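E3 ubiquitin-protein ligase HERC2 (Homo sapiens, PDB 4L1M) probably transfers ubiquitin to target proteins through a HECT domain, while the RCC1-like beta-propeller modelled here is likely to bind partner proteins. Local coordinates at residues L24-G29 against A377-S382; G54-A59 against L66-N71; E62-I67 against V74-Y79; S320-A325 against I368-A373; H343-R348 against A356-D361. One frame throughout, in Å; residues are numbered along the deposited sequence.

Interaction 1: residues L24-G29 against A377-S382; sequences LQEVIG and AWSSCS. With SO4 (sulfate ion), chain D.
Val27 and Ile28 pair with Trp378 and Ala377 where the two ends of the chain meet, the Velcro closure of a seven-bladed beta-propeller of the RCC1 type. The segments 27-29 and 377-379 run antiparallel with axes 4.8 Å apart, in a blade that draws strands 27-31 and 45-46 from the N terminus and strands 365-370 and 374-379 from the C terminus.

Backbone bonds form the zip. Ile28 and Ala377 are the hydrogen-bonded pair, Ile28 N reaching Ala377 O at 2.9 Å and Ala377 N returning to Ile28 O. Val27 and Trp378 make the non-hydrogen-bonded pair beside it, and beyond them Ser379 N bonds Glu26 O.

Side-chain bonds then replace the regular ladder. Ser379 holds OG between its own backbone N and carbonyl carbon (chi1 59°), which presents the oxygen to Glu26 N at 2.7 Å. Gln25 stretches out fully and sends NE2 to Ser379 O, 3.1 Å away; the acceptor lies in the plane of the amide, although the donor is tilted from the carbonyl plane by 26°. The same NE2 also bonds Val55 O, tying the closure to the next blade, while the Glu26 carboxylate turns off to a salt bridge with Lys363.

Apolar contacts are few: Val27 CG2 sits 4.1 Å from Trp378 CB, and the indole goes on to touch Ile58 and Ala369. Cys381 CB packs beside the Gln25 amide, 3.5 Å from NE2. Ser382, whose N closes an ST turn on Ser380 OG, sends its own OG to O3 of a sulfate, probably from the crystallisation liquor, at 3.2 Å.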
# COMPACT_ATOMS: atom_id res chain seq x y z
N LEU A 24 -18.33 1.16 -20.73
CA LEU A 24 -17.30 0.61 -19.80
C LEU A 24 -16.35 1.64 -19.16
O LEU A 24 -15.84 2.59 -19.81
CB LEU A 24 -16.46 -0.47 -20.49
CG LEU A 24 -17.11 -1.81 -20.80
CD1 LEU A 24 -16.17 -2.72 -21.57
CD2 LEU A 24 -17.54 -2.48 -19.50
N GLN A 25 -16.10 1.41 -17.86
CA GLN A 25 -15.00 2.03 -17.05
C GLN A 25 -13.69 1.84 -17.81
O GLN A 25 -13.61 0.92 -18.60
CB GLN A 25 -14.92 1.25 -15.72
CG GLN A 25 -13.75 1.49 -14.79
CD GLN A 25 -13.73 0.49 -13.63
OE1 GLN A 25 -13.97 -0.69 -13.82
NE2 GLN A 25 -13.46 0.97 -12.42
N GLU A 26 -12.66 2.67 -17.57
CA GLU A 26 -11.33 2.42 -18.12
C GLU A 26 -10.39 1.93 -17.03
O GLU A 26 -10.36 2.46 -15.93
CB GLU A 26 -10.77 3.66 -18.84
CG GLU A 26 -11.50 3.93 -20.16
CD GLU A 26 -10.85 5.00 -21.02
OE1 GLU A 26 -9.63 5.21 -20.92
OE2 GLU A 26 -11.55 5.62 -21.85
N VAL A 27 -9.70 0.84 -17.34
CA VAL A 27 -8.67 0.28 -16.50
C VAL A 27 -7.43 0.11 -17.36
O VAL A 27 -7.39 -0.74 -18.24
CB VAL A 27 -9.06 -1.10 -15.92
CG1 VAL A 27 -7.97 -1.59 -14.99
CG2 VAL A 27 -10.38 -1.01 -15.18
N ILE A 28 -6.41 0.91 -17.06
CA ILE A 28 -5.16 0.90 -17.79
C ILE A 28 -4.05 0.28 -16.95
O ILE A 28 -3.97 0.54 -15.74
CB ILE A 28 -4.69 2.32 -18.14
CG1 ILE A 28 -5.86 3.22 -18.51
CG2 ILE A 28 -3.68 2.26 -19.29
CD1 ILE A 28 -6.63 2.76 -19.72
N GLY A 29 -3.24 -0.56 -17.59
CA GLY A 29 -2.08 -1.17 -16.94
C GLY A 29 -0.86 -1.10 -17.82
O GLY A 29 -0.96 -1.01 -19.04
N ALA A 377 -4.15 2.17 -13.36
CA ALA A 377 -4.94 3.35 -13.11
C ALA A 377 -6.34 3.10 -13.64
O ALA A 377 -6.47 2.58 -14.75
CB ALA A 377 -4.33 4.57 -13.79
N TRP A 378 -7.37 3.48 -12.88
CA TRP A 378 -8.73 3.32 -13.35
C TRP A 378 -9.62 4.55 -13.14
O TRP A 378 -9.48 5.30 -12.17
CB TRP A 378 -9.39 2.09 -12.72
CG TRP A 378 -9.47 2.12 -11.23
CD1 TRP A 378 -10.53 2.49 -10.47
CD2 TRP A 378 -8.43 1.72 -10.31
NE1 TRP A 378 -10.22 2.38 -9.13
CE2 TRP A 378 -8.95 1.90 -9.01
CE3 TRP A 378 -7.13 1.25 -10.47
CZ2 TRP A 378 -8.20 1.63 -7.88
CZ3 TRP A 378 -6.38 0.99 -9.34
CH2 TRP A 378 -6.92 1.18 -8.05
N SER A 379 -10.56 4.71 -14.06
CA SER A 379 -11.63 5.67 -13.93
C SER A 379 -12.73 5.05 -13.06
O SER A 379 -12.59 3.93 -12.61
CB SER A 379 -12.20 6.03 -15.31
OG SER A 379 -12.69 4.88 -15.96
N SER A 380 -13.81 5.79 -12.83
CA SER A 380 -14.85 5.30 -11.94
C SER A 380 -15.75 4.29 -12.64
O SER A 380 -16.00 4.40 -13.85
CB SER A 380 -15.67 6.46 -11.42
OG SER A 380 -16.89 5.98 -10.89
N CYS A 381 -16.24 3.31 -11.88
CA CYS A 381 -17.18 2.30 -12.39
C CYS A 381 -18.65 2.55 -12.20
O CYS A 381 -19.44 1.66 -12.54
CB CYS A 381 -16.92 0.94 -11.79
SG CYS A 381 -17.30 0.79 -10.03
N SER A 382 -19.05 3.68 -11.63
CA SER A 382 -20.46 4.02 -11.61
C SER A 382 -20.95 4.03 -13.10
O SER A 382 -20.34 4.73 -13.92
CB SER A 382 -20.68 5.37 -10.88
OG SER A 382 -21.98 5.89 -11.10
S SO4 D . -24.18 1.88 -11.12
O1 SO4 D . -25.22 1.38 -12.07
O2 SO4 D . -22.92 1.10 -11.31
O3 SO4 D . -23.95 3.33 -11.37
O4 SO4 D . -24.65 1.74 -9.71

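Interaction 2: residues G54-A59 against L66-N71; sequences GVTQIA and LILSRN
Ile67 pushes its CG2 methyl into the fork of Val55, 3.7 Å from CG2 and 3.9 Å from CG1, in the antiparallel hairpin that supplies the first two strands of a propeller blade. With CG1 beside the backbone N (chi1 -50°), Ile67 holds CG2 anti to that N and toward Val55. Ile58 stands on the same face, more loosely matched to Ile67.

On the other face the main bump is Leu68. Its CB lies 3.9 Å from Gln57 CB, and CD2 lies near two oxygens, 3.5 Å from Thr56 OG1 and farther from Gln57 OE1. Ala59 and Leu66 continue this face, and Ile97 and Ile100 of the following blade's first strand fill in against it.

The shape changes at Thr56, where a beta bulge between Val55 and Gln57 shifts the register by one residue and turns the chain a corner. Thr56 CG2 rests on the backbone of Arg70, 3.8 Å from its CA, while the Arg70 guanidinium reaches back to bond Leu53 O through NH1. The bulge leaves Leu68 O gripped twice from one residue: firmly by Thr56 N at 3.0 Å, and weakly by Thr56 OG1 at 3.4 Å.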
# COMPACT_ATOMS: atom_id res chain seq x y z
N GLY A 54 -15.99 -3.92 -12.79
CA GLY A 54 -16.30 -2.69 -12.06
C GLY A 54 -15.32 -2.55 -10.91
O GLY A 54 -15.65 -2.85 -9.76
N VAL A 55 -14.13 -2.07 -11.22
CA VAL A 55 -13.02 -2.01 -10.26
C VAL A 55 -13.16 -0.82 -9.30
O VAL A 55 -13.44 0.30 -9.73
CB VAL A 55 -11.68 -1.92 -10.99
CG1 VAL A 55 -10.54 -1.90 -10.00
CG2 VAL A 55 -11.53 -3.10 -11.93
N THR A 56 -13.04 -1.10 -8.00
CA THR A 56 -13.03 -0.04 -6.98
C THR A 56 -11.66 0.02 -6.31
O THR A 56 -11.26 1.08 -5.82
CB THR A 56 -14.14 -0.21 -5.90
OG1 THR A 56 -13.91 -1.40 -5.12
CG2 THR A 56 -15.50 -0.31 -6.54
N GLN A 57 -10.98 -1.12 -6.27
CA GLN A 57 -9.68 -1.24 -5.64
C GLN A 57 -8.84 -2.33 -6.28
O GLN A 57 -9.38 -3.32 -6.76
CB GLN A 57 -9.89 -1.60 -4.18
CG GLN A 57 -9.04 -0.90 -3.17
CD GLN A 57 -9.65 -1.11 -1.78
OE1 GLN A 57 -10.80 -0.67 -1.50
NE2 GLN A 57 -8.94 -1.82 -0.94
N ILE A 58 -7.52 -2.15 -6.27
CA ILE A 58 -6.59 -3.17 -6.68
C ILE A 58 -5.45 -3.25 -5.67
O ILE A 58 -4.81 -2.25 -5.40
CB ILE A 58 -5.99 -2.86 -8.07
CG1 ILE A 58 -7.06 -2.96 -9.14
CG2 ILE A 58 -4.82 -3.80 -8.37
CD1 ILE A 58 -6.58 -2.73 -10.54
N ALA A 59 -5.18 -4.45 -5.16
CA ALA A 59 -4.10 -4.69 -4.22
C ALA A 59 -3.05 -5.59 -4.88
O ALA A 59 -3.32 -6.74 -5.20
CB ALA A 59 -4.63 -5.33 -2.97
N LEU A 66 -5.04 -8.66 -6.53
CA LEU A 66 -6.41 -8.82 -6.19
C LEU A 66 -7.17 -7.63 -6.73
O LEU A 66 -6.66 -6.50 -6.73
CB LEU A 66 -6.58 -8.83 -4.67
CG LEU A 66 -6.01 -10.02 -3.90
CD1 LEU A 66 -6.44 -9.91 -2.46
CD2 LEU A 66 -6.49 -11.35 -4.46
N ILE A 67 -8.41 -7.88 -7.16
CA ILE A 67 -9.28 -6.81 -7.64
C ILE A 67 -10.58 -6.87 -6.85
O ILE A 67 -11.17 -7.94 -6.75
CB ILE A 67 -9.62 -6.99 -9.12
CG1 ILE A 67 -8.36 -7.21 -9.95
CG2 ILE A 67 -10.37 -5.79 -9.64
CD1 ILE A 67 -8.10 -8.67 -10.31
N LEU A 68 -11.02 -5.74 -6.31
CA LEU A 68 -12.30 -5.67 -5.61
C LEU A 68 -13.32 -5.06 -6.57
O LEU A 68 -13.05 -4.00 -7.14
CB LEU A 68 -12.17 -4.79 -4.38
CG LEU A 68 -13.46 -4.59 -3.57
CD1 LEU A 68 -13.94 -5.92 -3.05
CD2 LEU A 68 -13.26 -3.60 -2.42
N SER A 69 -14.48 -5.71 -6.70
CA SER A 69 -15.54 -5.26 -7.61
C SER A 69 -16.58 -4.44 -6.89
O SER A 69 -16.75 -4.56 -5.67
CB SER A 69 -16.27 -6.44 -8.25
OG SER A 69 -15.58 -7.63 -8.03
N ARG A 70 -17.28 -3.59 -7.65
CA ARG A 70 -18.37 -2.75 -7.13
C ARG A 70 -19.34 -3.57 -6.25
O ARG A 70 -19.82 -3.08 -5.22
CB ARG A 70 -19.08 -2.04 -8.29
CG ARG A 70 -20.20 -2.80 -8.96
CD ARG A 70 -19.77 -3.98 -9.81
NE ARG A 70 -20.97 -4.73 -10.21
CZ ARG A 70 -20.96 -5.85 -10.94
NH1 ARG A 70 -19.82 -6.37 -11.37
NH2 ARG A 70 -22.13 -6.45 -11.25
N ASN A 71 -19.60 -4.82 -6.66
CA ASN A 71 -20.54 -5.71 -5.97
C ASN A 71 -19.95 -6.43 -4.75
O ASN A 71 -20.60 -7.26 -4.15
CB ASN A 71 -21.18 -6.73 -6.96
CG ASN A 71 -20.17 -7.79 -7.47
OD1 ASN A 71 -18.97 -7.74 -7.18
ND2 ASN A 71 -20.67 -8.75 -8.22

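Interaction 3: residues E62-I67 against V74-Y79; sequences EKRFLI and VYTQAY. With SO4 (sulfate ion), chain G.
Residues 64-67 and 74-78 run antiparallel at 159°, with paired backbone bonds between Phe65 and Gln77 and between Ile67 and Tyr75. On the face of Arg64, Leu66, Thr76 and Ala78, the arginine chain bends at chi3 (54°) and brings its guanidinium across Thr76. NH1 bonds Thr76 OG1 at 3.3 Å, with the oxygen in the guanidinium plane; Ala78 CB covers one face of the group, 3.8 Å from NH2. NE makes the second hydrogen bond of the group, to O1 of a sulfate, probably from the crystallisation liquor, at 3.1 Å; Tyr109 OH holds the same ion.

This hairpin joins the second and third strands of a four-stranded propeller blade, and its opposite face carries Phe65, Ile67, Tyr75 and Gln77, with Tyr79 just past the strand end. Gln77 runs alongside Phe65, pointing the same way, and lays CB over the ring face, 4.1 Å from the centroid. The Tyr79 ring is nearly parallel to that of Phe65 but slid so far that they barely overlap, the closest approach being Phe65 CD1 to Tyr79 CE1 at 3.4 Å. Glu62 O lies at the edge of the Tyr79 ring, 3.3 Å from CE2, and the phenol OH bonds Ala61 O. Farther along, Ile67 CD1 reaches Tyr75 CB at 4.1 Å.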
# COMPACT_ATOMS: atom_id res chain seq x y z
N GLU A 62 3.20 -9.80 -5.01
CA GLU A 62 4.42 -9.99 -5.79
C GLU A 62 4.23 -10.70 -7.13
O GLU A 62 4.81 -10.27 -8.12
CB GLU A 62 5.48 -10.72 -4.99
CG GLU A 62 6.88 -10.55 -5.59
CD GLU A 62 7.88 -11.55 -5.04
OE1 GLU A 62 7.89 -12.70 -5.52
OE2 GLU A 62 8.64 -11.17 -4.13
N LYS A 63 3.44 -11.77 -7.16
CA LYS A 63 3.22 -12.51 -8.42
C LYS A 63 1.82 -12.32 -8.98
O LYS A 63 1.53 -12.73 -10.09
CB LYS A 63 3.44 -14.02 -8.23
CG LYS A 63 4.80 -14.43 -7.67
CD LYS A 63 5.96 -14.13 -8.62
CE LYS A 63 7.22 -14.92 -8.21
NZ LYS A 63 8.47 -14.10 -8.26
N ARG A 64 0.94 -11.72 -8.20
CA ARG A 64 -0.44 -11.54 -8.61
C ARG A 64 -1.08 -10.33 -7.93
O ARG A 64 -0.47 -9.67 -7.08
CB ARG A 64 -1.23 -12.79 -8.33
CG ARG A 64 -1.16 -13.28 -6.91
CD ARG A 64 -1.86 -14.63 -6.76
NE ARG A 64 -1.37 -15.66 -7.70
CZ ARG A 64 -2.06 -16.13 -8.75
NH1 ARG A 64 -3.31 -15.70 -9.07
NH2 ARG A 64 -1.52 -17.08 -9.51
N PHE A 65 -2.28 -9.99 -8.38
CA PHE A 65 -3.02 -8.91 -7.77
C PHE A 65 -4.46 -9.30 -7.54
O PHE A 65 -5.00 -10.16 -8.24
CB PHE A 65 -2.92 -7.59 -8.57
CG PHE A 65 -3.45 -7.65 -9.98
CD1 PHE A 65 -2.75 -8.28 -10.97
CD2 PHE A 65 -4.62 -7.01 -10.33
CE1 PHE A 65 -3.23 -8.31 -12.27
CE2 PHE A 65 -5.09 -7.03 -11.63
CZ PHE A 65 -4.39 -7.68 -12.60
N LEU A 66 -5.04 -8.66 -6.53
CA LEU A 66 -6.41 -8.82 -6.19
C LEU A 66 -7.17 -7.63 -6.73
O LEU A 66 -6.66 -6.50 -6.73
CB LEU A 66 -6.58 -8.83 -4.67
CG LEU A 66 -6.01 -10.02 -3.90
CD1 LEU A 66 -6.44 -9.91 -2.46
CD2 LEU A 66 -6.49 -11.35 -4.46
N ILE A 67 -8.41 -7.88 -7.16
CA ILE A 67 -9.28 -6.81 -7.64
C ILE A 67 -10.58 -6.87 -6.85
O ILE A 67 -11.17 -7.94 -6.75
CB ILE A 67 -9.62 -6.99 -9.12
CG1 ILE A 67 -8.36 -7.21 -9.95
CG2 ILE A 67 -10.37 -5.79 -9.64
CD1 ILE A 67 -8.10 -8.67 -10.31
N VAL A 74 -14.20 -10.38 -4.86
CA VAL A 74 -12.76 -10.28 -5.00
C VAL A 74 -12.24 -11.27 -6.06
O VAL A 74 -12.59 -12.45 -6.05
CB VAL A 74 -12.09 -10.56 -3.67
CG1 VAL A 74 -10.57 -10.59 -3.83
CG2 VAL A 74 -12.47 -9.51 -2.65
N TYR A 75 -11.42 -10.78 -6.98
CA TYR A 75 -10.87 -11.60 -8.03
C TYR A 75 -9.38 -11.57 -7.96
O TYR A 75 -8.79 -10.62 -7.42
CB TYR A 75 -11.31 -11.08 -9.39
CG TYR A 75 -12.79 -11.19 -9.59
CD1 TYR A 75 -13.65 -10.28 -8.99
CD2 TYR A 75 -13.35 -12.21 -10.35
CE1 TYR A 75 -15.02 -10.37 -9.16
CE2 TYR A 75 -14.72 -12.31 -10.50
CZ TYR A 75 -15.54 -11.39 -9.91
OH TYR A 75 -16.91 -11.43 -10.06
N THR A 76 -8.76 -12.61 -8.52
CA THR A 76 -7.31 -12.67 -8.52
C THR A 76 -6.79 -12.94 -9.93
O THR A 76 -7.42 -13.68 -10.70
CB THR A 76 -6.78 -13.74 -7.51
OG1 THR A 76 -5.35 -13.70 -7.46
CG2 THR A 76 -7.24 -15.17 -7.86
N GLN A 77 -5.66 -12.34 -10.25
CA GLN A 77 -5.01 -12.50 -11.53
C GLN A 77 -3.49 -12.47 -11.34
O GLN A 77 -2.97 -11.63 -10.61
CB GLN A 77 -5.42 -11.35 -12.43
CG GLN A 77 -4.72 -11.27 -13.78
CD GLN A 77 -5.18 -12.33 -14.76
OE1 GLN A 77 -6.35 -12.67 -14.83
NE2 GLN A 77 -4.26 -12.85 -15.54
N ALA A 78 -2.77 -13.35 -12.05
CA ALA A 78 -1.29 -13.32 -12.05
C ALA A 78 -0.78 -12.33 -13.08
O ALA A 78 -1.34 -12.22 -14.17
CB ALA A 78 -0.71 -14.71 -12.34
N TYR A 79 0.31 -11.66 -12.77
CA TYR A 79 0.93 -10.72 -13.70
C TYR A 79 1.45 -11.40 -14.92
O TYR A 79 1.41 -10.84 -16.01
CB TYR A 79 2.13 -10.00 -13.05
CG TYR A 79 1.83 -9.22 -11.80
CD1 TYR A 79 0.85 -8.23 -11.77
CD2 TYR A 79 2.53 -9.46 -10.65
CE1 TYR A 79 0.58 -7.52 -10.62
CE2 TYR A 79 2.29 -8.73 -9.50
CZ TYR A 79 1.32 -7.77 -9.47
OH TYR A 79 1.11 -7.09 -8.29
S SO4 G . 1.70 -16.23 -4.73
O1 SO4 G . 0.95 -16.69 -5.92
O2 SO4 G . 2.97 -17.00 -4.63
O3 SO4 G . 1.99 -14.77 -4.86
O4 SO4 G . 0.87 -16.42 -3.50

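Interaction 4: residues S320-A325 against I368-A373; sequences STHCLA and IACGPA
His322 and Leu324 reach across to Cys370, whose sulfur lodges between them. The segments 322-325 and 368-370 are nearly antiparallel, yet their axes stay 7.2 Å apart, too wide for a shared sheet, so side chains fill the space between the two backbones.

His322 can be traced outward from CB, which touches His343 NE2, in the loop that follows strand 332-335. From there chi1 of 81° places CG between the backbone N and the carbonyl carbon, and this swings the imidazole over to the other segment. CD2 comes to about 4.1 Å from Cys370 SG. ND1 lies more distantly, 4.0 Å from Gly371 O, but CE1 brings the ring edge to Gly371 O, 3.4 Å away and close to the ring plane. NE2, at the tip, passes 3.7 Å from Cys370 SG and bonds Ser375 OG, which fixes the turn of the ring. The sulfur thus meets the imidazole obliquely.

Cys370 SG also touches Leu324 CG at 3.7 Å, and Leu324 CB meets Ile368 CD1 at 3.9 Å, while Leu324 CD1 leans on Ile368 CG2. At the other end Ser320 OG packs on Pro372 CA, 3.5 Å away, and bonds Asp105 OD1. Two sheets meeting through interleaved, mostly buried side chains are what join neighbouring blades in a beta-propeller.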
# COMPACT_ATOMS: atom_id res chain seq x y z
N SER A 320 7.51 -1.31 -5.51
CA SER A 320 8.79 -1.62 -4.85
C SER A 320 9.78 -0.47 -5.02
O SER A 320 10.27 0.08 -4.03
CB SER A 320 9.38 -2.88 -5.42
OG SER A 320 8.50 -3.95 -5.15
N THR A 321 10.05 -0.09 -6.27
CA THR A 321 11.01 0.96 -6.56
C THR A 321 10.48 2.04 -7.52
O THR A 321 11.27 2.76 -8.13
CB THR A 321 12.30 0.35 -7.14
OG1 THR A 321 12.01 -0.34 -8.34
CG2 THR A 321 12.92 -0.62 -6.15
N HIS A 322 9.15 2.17 -7.65
CA HIS A 322 8.53 3.23 -8.45
C HIS A 322 7.22 3.65 -7.81
O HIS A 322 6.69 2.94 -6.97
CB HIS A 322 8.31 2.79 -9.88
CG HIS A 322 7.09 1.95 -10.10
ND1 HIS A 322 7.03 0.62 -9.77
CD2 HIS A 322 5.89 2.25 -10.67
CE1 HIS A 322 5.85 0.13 -10.11
NE2 HIS A 322 5.14 1.10 -10.66
N CYS A 323 6.72 4.83 -8.18
CA CYS A 323 5.51 5.38 -7.58
C CYS A 323 4.64 6.04 -8.60
O CYS A 323 5.13 6.47 -9.63
CB CYS A 323 5.85 6.46 -6.56
SG CYS A 323 6.77 5.90 -5.15
N LEU A 324 3.36 6.12 -8.28
CA LEU A 324 2.39 6.94 -8.98
C LEU A 324 1.78 7.93 -8.00
O LEU A 324 1.65 7.64 -6.81
CB LEU A 324 1.25 6.11 -9.56
CG LEU A 324 1.49 5.02 -10.59
CD1 LEU A 324 0.21 4.72 -11.36
CD2 LEU A 324 2.60 5.37 -11.56
N ALA A 325 1.42 9.10 -8.52
CA ALA A 325 0.65 10.08 -7.77
C ALA A 325 -0.52 10.61 -8.58
O ALA A 325 -0.36 10.96 -9.76
CB ALA A 325 1.54 11.22 -7.37
N ILE A 368 -5.31 4.53 -8.43
CA ILE A 368 -4.01 4.07 -8.91
C ILE A 368 -3.49 2.97 -8.03
O ILE A 368 -3.87 2.87 -6.87
CB ILE A 368 -2.99 5.21 -8.95
CG1 ILE A 368 -3.04 6.01 -7.63
CG2 ILE A 368 -3.27 6.11 -10.15
CD1 ILE A 368 -1.93 7.02 -7.47
N ALA A 369 -2.61 2.14 -8.56
CA ALA A 369 -2.01 1.05 -7.77
C ALA A 369 -0.72 0.59 -8.42
O ALA A 369 -0.62 0.63 -9.64
CB ALA A 369 -2.97 -0.12 -7.67
N CYS A 370 0.26 0.14 -7.60
CA CYS A 370 1.55 -0.37 -8.13
C CYS A 370 1.92 -1.74 -7.61
O CYS A 370 1.84 -2.00 -6.43
CB CYS A 370 2.68 0.59 -7.76
SG CYS A 370 2.47 2.25 -8.41
N GLY A 371 2.37 -2.61 -8.50
CA GLY A 371 3.03 -3.86 -8.13
C GLY A 371 4.53 -3.64 -8.14
O GLY A 371 5.02 -2.50 -8.18
N PRO A 372 5.29 -4.73 -8.08
CA PRO A 372 6.74 -4.59 -8.12
C PRO A 372 7.28 -4.12 -9.49
O PRO A 372 8.31 -3.48 -9.54
CB PRO A 372 7.22 -6.00 -7.79
CG PRO A 372 6.13 -6.89 -8.26
CD PRO A 372 4.88 -6.14 -7.98
N ALA A 373 6.62 -4.47 -10.58
CA ALA A 373 7.05 -4.02 -11.91
C ALA A 373 5.85 -3.58 -12.77
O ALA A 373 5.88 -3.67 -14.00
CB ALA A 373 7.83 -5.13 -12.59

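Interaction 5: residues H343-R348 against A356-D361; sequences HFDTLR and ALPGLD
Asp345 OD2 is held in a salt bridge by Lys351 NZ, and the carboxylate so placed packs against Leu357, whose CD2 lies 3.6 Å from Asp345 CG. The two side chains cross at about a right angle. Asp345 lies in a type I beta turn from His343 to Thr346; chi1 of 66° puts CG between the backbone N and the carbonyl carbon, setting the carboxylate against Leu357 CD2, while CB lies 3.9 Å from Pro358 CD.

Phe344, the residue before it in the turn, supplies the larger apolar surface. Leu357 CD2 stands over one face of its ring, toward the rim, in a CH-pi contact 4.2 Å from the centroid. Leu357 therefore uses one methyl against two neighbours, the phenyl face and the aspartate, while its CB touches Phe344 CZ at 3.9 Å. Pro358 and Phe344 approach from opposite directions: the proline carbonyl O lies in the ring plane at the edge, 3.6 Å from Phe344 CZ, and Pro358 CD meets Phe344 CE1 at 3.9 Å. The phenyl ring also packs edge-to-face with Trp30, which belongs to the neighbouring closing blade.

Next door, His343 ND1 bonds Ser334 OG, linking the turn to strand 332-335 of its own blade. All of this lies near the surface, where a long loop after the third strand folds against the segment following the outermost strand of its own blade: loop packing on the outer side of a blade of the RCC1-like beta-propeller.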
# COMPACT_ATOMS: atom_id res chain seq x y z
N HIS A 343 7.38 2.81 -16.48
CA HIS A 343 7.04 4.12 -17.01
C HIS A 343 7.05 4.07 -18.52
O HIS A 343 8.12 4.00 -19.12
CB HIS A 343 8.05 5.14 -16.52
CG HIS A 343 8.26 5.09 -15.06
ND1 HIS A 343 7.48 5.80 -14.17
CD2 HIS A 343 9.13 4.38 -14.31
CE1 HIS A 343 7.87 5.55 -12.94
NE2 HIS A 343 8.88 4.69 -12.99
N PHE A 344 5.88 4.14 -19.13
CA PHE A 344 5.78 4.00 -20.57
C PHE A 344 6.16 5.27 -21.31
O PHE A 344 6.14 5.28 -22.51
CB PHE A 344 4.37 3.56 -20.97
CG PHE A 344 3.28 4.54 -20.61
CD1 PHE A 344 3.08 5.69 -21.34
CD2 PHE A 344 2.44 4.29 -19.55
CE1 PHE A 344 2.07 6.58 -21.01
CE2 PHE A 344 1.43 5.17 -19.21
CZ PHE A 344 1.24 6.31 -19.94
N ASP A 345 6.50 6.34 -20.60
CA ASP A 345 6.84 7.61 -21.25
C ASP A 345 8.34 7.86 -21.35
O ASP A 345 8.74 8.92 -21.81
CB ASP A 345 6.18 8.79 -20.52
CG ASP A 345 6.72 8.99 -19.11
OD1 ASP A 345 7.23 8.01 -18.52
OD2 ASP A 345 6.63 10.13 -18.59
N THR A 346 9.16 6.93 -20.87
CA THR A 346 10.61 7.11 -20.91
C THR A 346 11.33 5.84 -21.36
O THR A 346 10.96 4.75 -20.98
CB THR A 346 11.17 7.64 -19.56
OG1 THR A 346 12.61 7.56 -19.57
CG2 THR A 346 10.65 6.85 -18.38
N LEU A 347 12.36 6.02 -22.17
CA LEU A 347 13.18 4.90 -22.68
C LEU A 347 14.31 4.55 -21.66
O LEU A 347 14.67 3.38 -21.52
CB LEU A 347 13.75 5.21 -24.09
N ARG A 348 14.81 5.54 -20.93
CA ARG A 348 15.92 5.33 -20.00
C ARG A 348 15.53 4.43 -18.82
O ARG A 348 14.35 4.22 -18.55
CB ARG A 348 16.48 6.69 -19.52
CG ARG A 348 16.96 7.58 -20.68
CD ARG A 348 17.95 8.66 -20.28
NE ARG A 348 18.47 9.32 -21.48
CZ ARG A 348 19.38 10.29 -21.49
NH1 ARG A 348 19.78 10.82 -22.64
NH2 ARG A 348 19.89 10.73 -20.34
N ALA A 356 3.96 14.20 -15.42
CA ALA A 356 2.67 13.67 -15.83
C ALA A 356 2.88 12.64 -16.91
O ALA A 356 3.70 12.84 -17.79
CB ALA A 356 1.78 14.79 -16.35
N LEU A 357 2.17 11.53 -16.81
CA LEU A 357 2.12 10.57 -17.87
C LEU A 357 1.11 11.08 -18.89
O LEU A 357 0.05 11.55 -18.50
CB LEU A 357 1.68 9.22 -17.34
CG LEU A 357 2.70 8.50 -16.47
CD1 LEU A 357 2.05 7.40 -15.66
CD2 LEU A 357 3.84 7.95 -17.31
N PRO A 358 1.45 11.00 -20.18
CA PRO A 358 0.57 11.50 -21.22
C PRO A 358 -0.52 10.50 -21.53
O PRO A 358 -0.38 9.31 -21.19
CB PRO A 358 1.50 11.64 -22.42
CG PRO A 358 2.51 10.56 -22.22
CD PRO A 358 2.69 10.43 -20.73
N GLY A 359 -1.59 10.98 -22.16
CA GLY A 359 -2.75 10.17 -22.47
C GLY A 359 -3.82 10.11 -21.39
O GLY A 359 -4.99 9.89 -21.70
N LEU A 360 -3.43 10.31 -20.12
CA LEU A 360 -4.29 10.01 -18.96
C LEU A 360 -5.10 11.18 -18.38
O LEU A 360 -6.07 10.96 -17.62
CB LEU A 360 -3.43 9.44 -17.86
CG LEU A 360 -2.62 8.18 -18.20
CD1 LEU A 360 -1.95 7.63 -16.94
CD2 LEU A 360 -3.50 7.11 -18.84
N ASP A 361 -4.69 12.41 -18.70
CA ASP A 361 -5.35 13.63 -18.21
C ASP A 361 -6.86 13.66 -18.52
O ASP A 361 -7.64 14.22 -17.77
CB ASP A 361 -4.68 14.89 -18.79
CG ASP A 361 -3.15 14.83 -18.73
OD1 ASP A 361 -2.57 14.98 -17.62
OD2 ASP A 361 -2.54 14.61 -19.79

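From the N terminus, residues 24-29 open the largest loop, which shuts only when residues 377-382 pair with them in interaction 1; every other contact is nested inside it. Interactions 2 and 3 come next, two successive hairpins sharing Leu66 and Ile67 on strand 64-69, which together line up three strands of one blade. Interaction 4 follows in series and joins the blade of strand 322-327 to the closing blade, which interaction 1 completes through the adjacent strand 374-379. Interaction 5 is nested within interaction 4, folding the outer loops of that penultimate blade. Contacts between Gln25 and Val55, and between Tyr79 and Pro372, link the closing blade to the blade of interactions 2 and 3.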